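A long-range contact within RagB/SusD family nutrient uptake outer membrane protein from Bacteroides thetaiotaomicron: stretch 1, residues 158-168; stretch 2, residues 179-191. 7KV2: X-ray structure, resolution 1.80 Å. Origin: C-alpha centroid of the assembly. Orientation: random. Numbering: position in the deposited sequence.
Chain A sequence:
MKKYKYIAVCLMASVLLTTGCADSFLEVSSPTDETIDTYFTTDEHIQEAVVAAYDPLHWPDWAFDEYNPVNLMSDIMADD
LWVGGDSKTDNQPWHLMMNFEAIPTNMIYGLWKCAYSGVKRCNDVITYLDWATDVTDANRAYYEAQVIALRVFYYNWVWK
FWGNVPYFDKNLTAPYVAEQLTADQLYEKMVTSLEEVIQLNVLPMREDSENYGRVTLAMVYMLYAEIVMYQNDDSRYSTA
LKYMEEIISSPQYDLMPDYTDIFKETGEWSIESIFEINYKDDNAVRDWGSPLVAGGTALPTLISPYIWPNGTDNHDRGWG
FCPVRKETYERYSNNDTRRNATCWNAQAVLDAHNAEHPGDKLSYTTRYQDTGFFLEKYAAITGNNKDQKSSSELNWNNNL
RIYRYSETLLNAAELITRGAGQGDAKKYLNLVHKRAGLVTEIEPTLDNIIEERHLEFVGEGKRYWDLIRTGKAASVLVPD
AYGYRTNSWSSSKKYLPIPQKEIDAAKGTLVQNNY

Stretch 1 158-168: VWKFWGNVPYF
Stretch 2 (179-191) EQLTADQLYEKMV

The most unusual feature of this contact is the indole of Trp159, which enters the opposing helix as a knob among Ala183, Leu186, Tyr187 and Met190 and donates a hydrogen bond to a carbonyl already used within that helix. Trp159 NE1 lies 3.0 Å from Ala183 O, near the plane of the ring, although the angle at hydrogen is only 132°; the same oxygen accepts from Tyr187 N at 2.9 Å. A water accepts from Trp159 NE1 at 3.3 Å and donates to Asp184 OD1 at 3.0 Å, so the indole N-H is shared between carbonyl and solvent.

The helix that includes residues 158-162 and the helix of 183-191 run nearly antiparallel, at 164°, with axes 10.4 Å apart at closest approach. Gly163 leaves the first helix with phi/psi of 81/-72, a positive phi that favours glycine. The chain then extends through Asn164 (-96/88), Val165 (-134/163), Pro166 (-59/142) and Tyr167 (-127/138), alongside Gln180 (-69/119), Leu181 (-97/160) and Thr182 (-69/154), which lead into the second helix.

These segments run in opposite directions, with CA-CA distances of 4.4 Å for Gly163-Ala183, 4.4 Å for Asn164-Thr182 and 4.0 Å for Pro166-Gln180. The last pair forms a single beta bridge, framed by hydrogen bonds from Leu181 N to Val165 O (3.0 Å) and from Tyr167 N to Glu179 O (2.7 Å). Because the backbones lie so close, CA-H groups also meet carbonyls: Pro166 CA is 3.2 Å from Glu179 O, Asn164 CA 3.1 Å from Leu181 O, and Ala183 CA 3.2 Å from Gly163 O.

Asn164 (chi1 -50°, m; chi2 -68°) brings OD1 to 2.9 Å from Ala183 N, satisfying an amide in the first turn of the helix. Its backbone also takes part: Gln180, with chi1 and chi2 both t, donates from NE2 to Asn164 O at 2.8 Å. Thr182 (chi1 p) is the N-cap, its OG1 accepting from Gln185 N at 2.9 Å, while Thr182 N donates to Gln185 OE1 at 3.0 Å.

Beyond these polar links, the packing is largely apolar. Trp159 (chi1 t, chi2 63°) has Met190 SD over one face, 4.2 Å from the centroid of its five-membered ring, and Met190 CE 3.7 Å from Trp159 CE3. Its six-membered ring and Tyr187 (chi1 t, chi2 74°) are near parallel, at 30°, but slid apart with centroids separated by 5.9 Å, so they barely overlap. Leu186 (t, p) packs CD2 against Trp159 CB at 3.8 Å and Val165 CG2 at 3.5 Å, while its CD1 lies 3.4 Å from Tyr167 CD1. Tyr167 (chi1 t, chi2 84°) also places CB 3.3 Å from CD1 of Leu181 (m, t). Lys189 (m, m, t, t) sets CG over the Tyr167 ring, 4.0 Å from its centroid, in a CH-pi contact; its aliphatic portion packs there while the end of the side chain leads away.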

# COMPACT_ATOMS: atom_id res chain seq x y z
N VAL A 158 -8.11 7.46 4.36
CA VAL A 158 -8.85 7.77 5.62
C VAL A 158 -10.14 6.98 5.72
O VAL A 158 -10.50 6.64 6.85
CB VAL A 158 -9.03 9.29 5.85
CG1 VAL A 158 -7.75 9.92 6.38
CG2 VAL A 158 -9.52 10.01 4.62
N TRP A 159 -10.80 6.68 4.61
CA TRP A 159 -12.03 5.85 4.57
C TRP A 159 -11.72 4.48 5.17
O TRP A 159 -12.46 3.99 6.09
CB TRP A 159 -12.57 5.77 3.16
CG TRP A 159 -13.79 4.92 2.96
CD1 TRP A 159 -15.03 5.11 3.51
CD2 TRP A 159 -13.89 3.74 2.14
NE1 TRP A 159 -15.89 4.14 3.08
CE2 TRP A 159 -15.21 3.27 2.26
CE3 TRP A 159 -12.99 3.02 1.34
CZ2 TRP A 159 -15.65 2.14 1.58
CZ3 TRP A 159 -13.42 1.90 0.67
CH2 TRP A 159 -14.75 1.48 0.76
N LYS A 160 -10.65 3.84 4.69
CA LYS A 160 -10.31 2.48 5.17
C LYS A 160 -9.91 2.53 6.63
O LYS A 160 -10.38 1.66 7.36
CB LYS A 160 -9.23 1.82 4.28
CG LYS A 160 -9.82 1.25 3.01
CD LYS A 160 -8.93 0.25 2.34
CE LYS A 160 -9.70 -0.61 1.39
NZ LYS A 160 -8.82 -1.64 0.81
N PHE A 161 -8.99 3.40 7.04
CA PHE A 161 -8.40 3.32 8.40
C PHE A 161 -9.39 3.89 9.43
O PHE A 161 -9.40 3.34 10.51
CB PHE A 161 -7.05 4.02 8.51
CG PHE A 161 -5.91 3.20 7.91
CD1 PHE A 161 -5.26 2.22 8.66
CD2 PHE A 161 -5.47 3.44 6.62
CE1 PHE A 161 -4.23 1.46 8.11
CE2 PHE A 161 -4.41 2.71 6.07
CZ PHE A 161 -3.79 1.73 6.82
N TRP A 162 -10.14 4.93 9.09
CA TRP A 162 -10.98 5.62 10.12
C TRP A 162 -12.48 5.63 9.78
O TRP A 162 -13.28 5.77 10.74
CB TRP A 162 -10.46 7.03 10.35
CG TRP A 162 -9.19 7.13 11.12
CD1 TRP A 162 -9.05 7.05 12.47
CD2 TRP A 162 -7.88 7.34 10.58
NE1 TRP A 162 -7.75 7.22 12.81
CE2 TRP A 162 -7.00 7.40 11.67
CE3 TRP A 162 -7.36 7.45 9.28
CZ2 TRP A 162 -5.64 7.63 11.52
CZ3 TRP A 162 -6.02 7.72 9.13
CH2 TRP A 162 -5.16 7.75 10.22
N GLY A 163 -12.87 5.55 8.50
CA GLY A 163 -14.25 5.30 8.04
C GLY A 163 -15.11 6.57 8.03
O GLY A 163 -15.47 7.04 6.93
N ASN A 164 -15.49 7.05 9.22
CA ASN A 164 -16.45 8.18 9.41
C ASN A 164 -15.67 9.48 9.60
O ASN A 164 -15.32 9.80 10.76
CB ASN A 164 -17.36 7.91 10.62
CG ASN A 164 -18.01 6.55 10.61
OD1 ASN A 164 -18.86 6.24 9.79
ND2 ASN A 164 -17.60 5.70 11.52
N VAL A 165 -15.32 10.19 8.52
CA VAL A 165 -14.26 11.25 8.54
C VAL A 165 -14.77 12.49 7.81
O VAL A 165 -15.72 12.38 7.05
CB VAL A 165 -12.95 10.74 7.90
CG1 VAL A 165 -12.36 9.64 8.75
CG2 VAL A 165 -13.18 10.30 6.48
N PRO A 166 -14.12 13.66 8.01
CA PRO A 166 -14.50 14.90 7.32
C PRO A 166 -14.42 14.76 5.79
O PRO A 166 -13.48 14.09 5.30
CB PRO A 166 -13.47 15.94 7.77
CG PRO A 166 -12.82 15.38 8.99
CD PRO A 166 -13.02 13.88 8.94
N TYR A 167 -15.36 15.36 5.06
CA TYR A 167 -15.38 15.37 3.58
C TYR A 167 -15.49 16.82 3.09
O TYR A 167 -16.23 17.62 3.71
CB TYR A 167 -16.49 14.48 3.00
CG TYR A 167 -16.47 14.47 1.50
CD1 TYR A 167 -15.62 13.62 0.81
CD2 TYR A 167 -17.22 15.38 0.74
CE1 TYR A 167 -15.54 13.63 -0.58
CE2 TYR A 167 -17.16 15.40 -0.65
CZ TYR A 167 -16.31 14.52 -1.31
OH TYR A 167 -16.19 14.50 -2.67
N PHE A 168 -14.73 17.15 2.06
CA PHE A 168 -14.80 18.47 1.38
C PHE A 168 -14.24 18.34 -0.05
O PHE A 168 -13.29 17.56 -0.27
CB PHE A 168 -14.14 19.55 2.25
CG PHE A 168 -12.69 19.36 2.64
CD1 PHE A 168 -12.34 18.60 3.75
CD2 PHE A 168 -11.67 20.03 1.97
CE1 PHE A 168 -11.02 18.46 4.13
CE2 PHE A 168 -10.34 19.89 2.36
CZ PHE A 168 -10.01 19.09 3.43
N GLU A 179 -20.35 17.64 7.46
CA GLU A 179 -18.90 17.74 7.19
C GLU A 179 -18.17 16.44 7.59
O GLU A 179 -17.44 15.95 6.72
CB GLU A 179 -18.24 18.92 7.88
CG GLU A 179 -17.04 19.43 7.13
CD GLU A 179 -16.01 19.95 8.08
OE1 GLU A 179 -15.87 19.33 9.14
OE2 GLU A 179 -15.40 21.00 7.79
N GLN A 180 -18.36 15.91 8.81
CA GLN A 180 -18.07 14.47 9.10
C GLN A 180 -19.10 13.63 8.35
O GLN A 180 -20.29 13.78 8.64
CB GLN A 180 -18.09 14.11 10.58
CG GLN A 180 -17.53 12.72 10.87
CD GLN A 180 -17.53 12.29 12.32
OE1 GLN A 180 -18.31 12.81 13.13
NE2 GLN A 180 -16.68 11.33 12.67
N LEU A 181 -18.68 12.75 7.43
CA LEU A 181 -19.61 11.79 6.79
C LEU A 181 -19.52 10.44 7.50
O LEU A 181 -18.49 10.18 8.16
CB LEU A 181 -19.29 11.64 5.30
CG LEU A 181 -19.42 12.89 4.44
CD1 LEU A 181 -19.20 12.52 2.99
CD2 LEU A 181 -20.78 13.55 4.62
N THR A 182 -20.55 9.61 7.34
CA THR A 182 -20.50 8.16 7.66
C THR A 182 -19.57 7.53 6.60
O THR A 182 -19.44 8.10 5.49
CB THR A 182 -21.88 7.47 7.63
OG1 THR A 182 -22.31 7.44 6.27
CG2 THR A 182 -22.94 8.15 8.50
N ALA A 183 -18.93 6.41 6.92
CA ALA A 183 -18.14 5.62 5.95
C ALA A 183 -18.97 5.38 4.68
O ALA A 183 -18.43 5.62 3.57
CB ALA A 183 -17.72 4.32 6.61
N ASP A 184 -20.24 4.95 4.83
CA ASP A 184 -21.15 4.64 3.69
C ASP A 184 -21.39 5.90 2.85
O ASP A 184 -21.42 5.81 1.61
CB ASP A 184 -22.51 4.10 4.14
CG ASP A 184 -22.48 2.65 4.58
OD1 ASP A 184 -21.40 1.99 4.47
OD2 ASP A 184 -23.53 2.18 4.99
N GLN A 185 -21.56 7.05 3.49
CA GLN A 185 -21.72 8.33 2.74
C GLN A 185 -20.41 8.67 2.01
O GLN A 185 -20.48 9.21 0.92
CB GLN A 185 -22.09 9.48 3.68
CG GLN A 185 -23.52 9.42 4.19
CD GLN A 185 -23.79 10.47 5.23
OE1 GLN A 185 -22.93 10.83 6.03
NE2 GLN A 185 -25.00 10.99 5.21
N LEU A 186 -19.24 8.40 2.60
CA LEU A 186 -17.96 8.76 1.94
C LEU A 186 -17.79 7.84 0.72
O LEU A 186 -17.47 8.35 -0.37
CB LEU A 186 -16.82 8.68 2.94
CG LEU A 186 -15.44 9.02 2.38
CD1 LEU A 186 -15.42 10.34 1.63
CD2 LEU A 186 -14.40 9.03 3.47
N TYR A 187 -18.12 6.55 0.85
CA TYR A 187 -18.08 5.57 -0.26
C TYR A 187 -18.86 6.14 -1.46
O TYR A 187 -18.39 6.14 -2.61
CB TYR A 187 -18.64 4.20 0.16
CG TYR A 187 -18.84 3.29 -1.01
CD1 TYR A 187 -17.74 2.71 -1.63
CD2 TYR A 187 -20.08 3.13 -1.60
CE1 TYR A 187 -17.88 1.92 -2.75
CE2 TYR A 187 -20.23 2.35 -2.74
CZ TYR A 187 -19.13 1.76 -3.32
OH TYR A 187 -19.24 0.98 -4.42
N GLU A 188 -20.05 6.65 -1.16
CA GLU A 188 -20.94 7.22 -2.19
C GLU A 188 -20.23 8.34 -2.94
O GLU A 188 -20.30 8.30 -4.17
CB GLU A 188 -22.25 7.69 -1.56
CG GLU A 188 -23.17 6.54 -1.25
CD GLU A 188 -23.63 5.74 -2.46
OE1 GLU A 188 -23.75 6.33 -3.56
OE2 GLU A 188 -23.87 4.51 -2.29
N LYS A 189 -19.60 9.28 -2.24
CA LYS A 189 -18.87 10.40 -2.88
C LYS A 189 -17.71 9.81 -3.71
O LYS A 189 -17.46 10.28 -4.86
CB LYS A 189 -18.32 11.37 -1.85
CG LYS A 189 -19.33 12.05 -0.95
CD LYS A 189 -20.08 13.17 -1.62
CE LYS A 189 -20.87 13.97 -0.61
NZ LYS A 189 -22.06 14.58 -1.25
N MET A 190 -16.97 8.86 -3.12
CA MET A 190 -15.77 8.26 -3.79
C MET A 190 -16.18 7.56 -5.09
O MET A 190 -15.60 7.86 -6.15
CB MET A 190 -15.08 7.28 -2.84
CG MET A 190 -14.38 8.01 -1.72
SD MET A 190 -13.83 6.90 -0.37
CE MET A 190 -12.72 5.76 -1.20
N VAL A 191 -17.12 6.63 -5.03
CA VAL A 191 -17.45 5.81 -6.22
C VAL A 191 -18.05 6.70 -7.32
O VAL A 191 -17.69 6.49 -8.49
CB VAL A 191 -18.31 4.59 -5.85
CG1 VAL A 191 -19.76 4.92 -5.57
CG2 VAL A 191 -18.18 3.56 -6.96
O HOH W 1 -18.42 2.32 4.03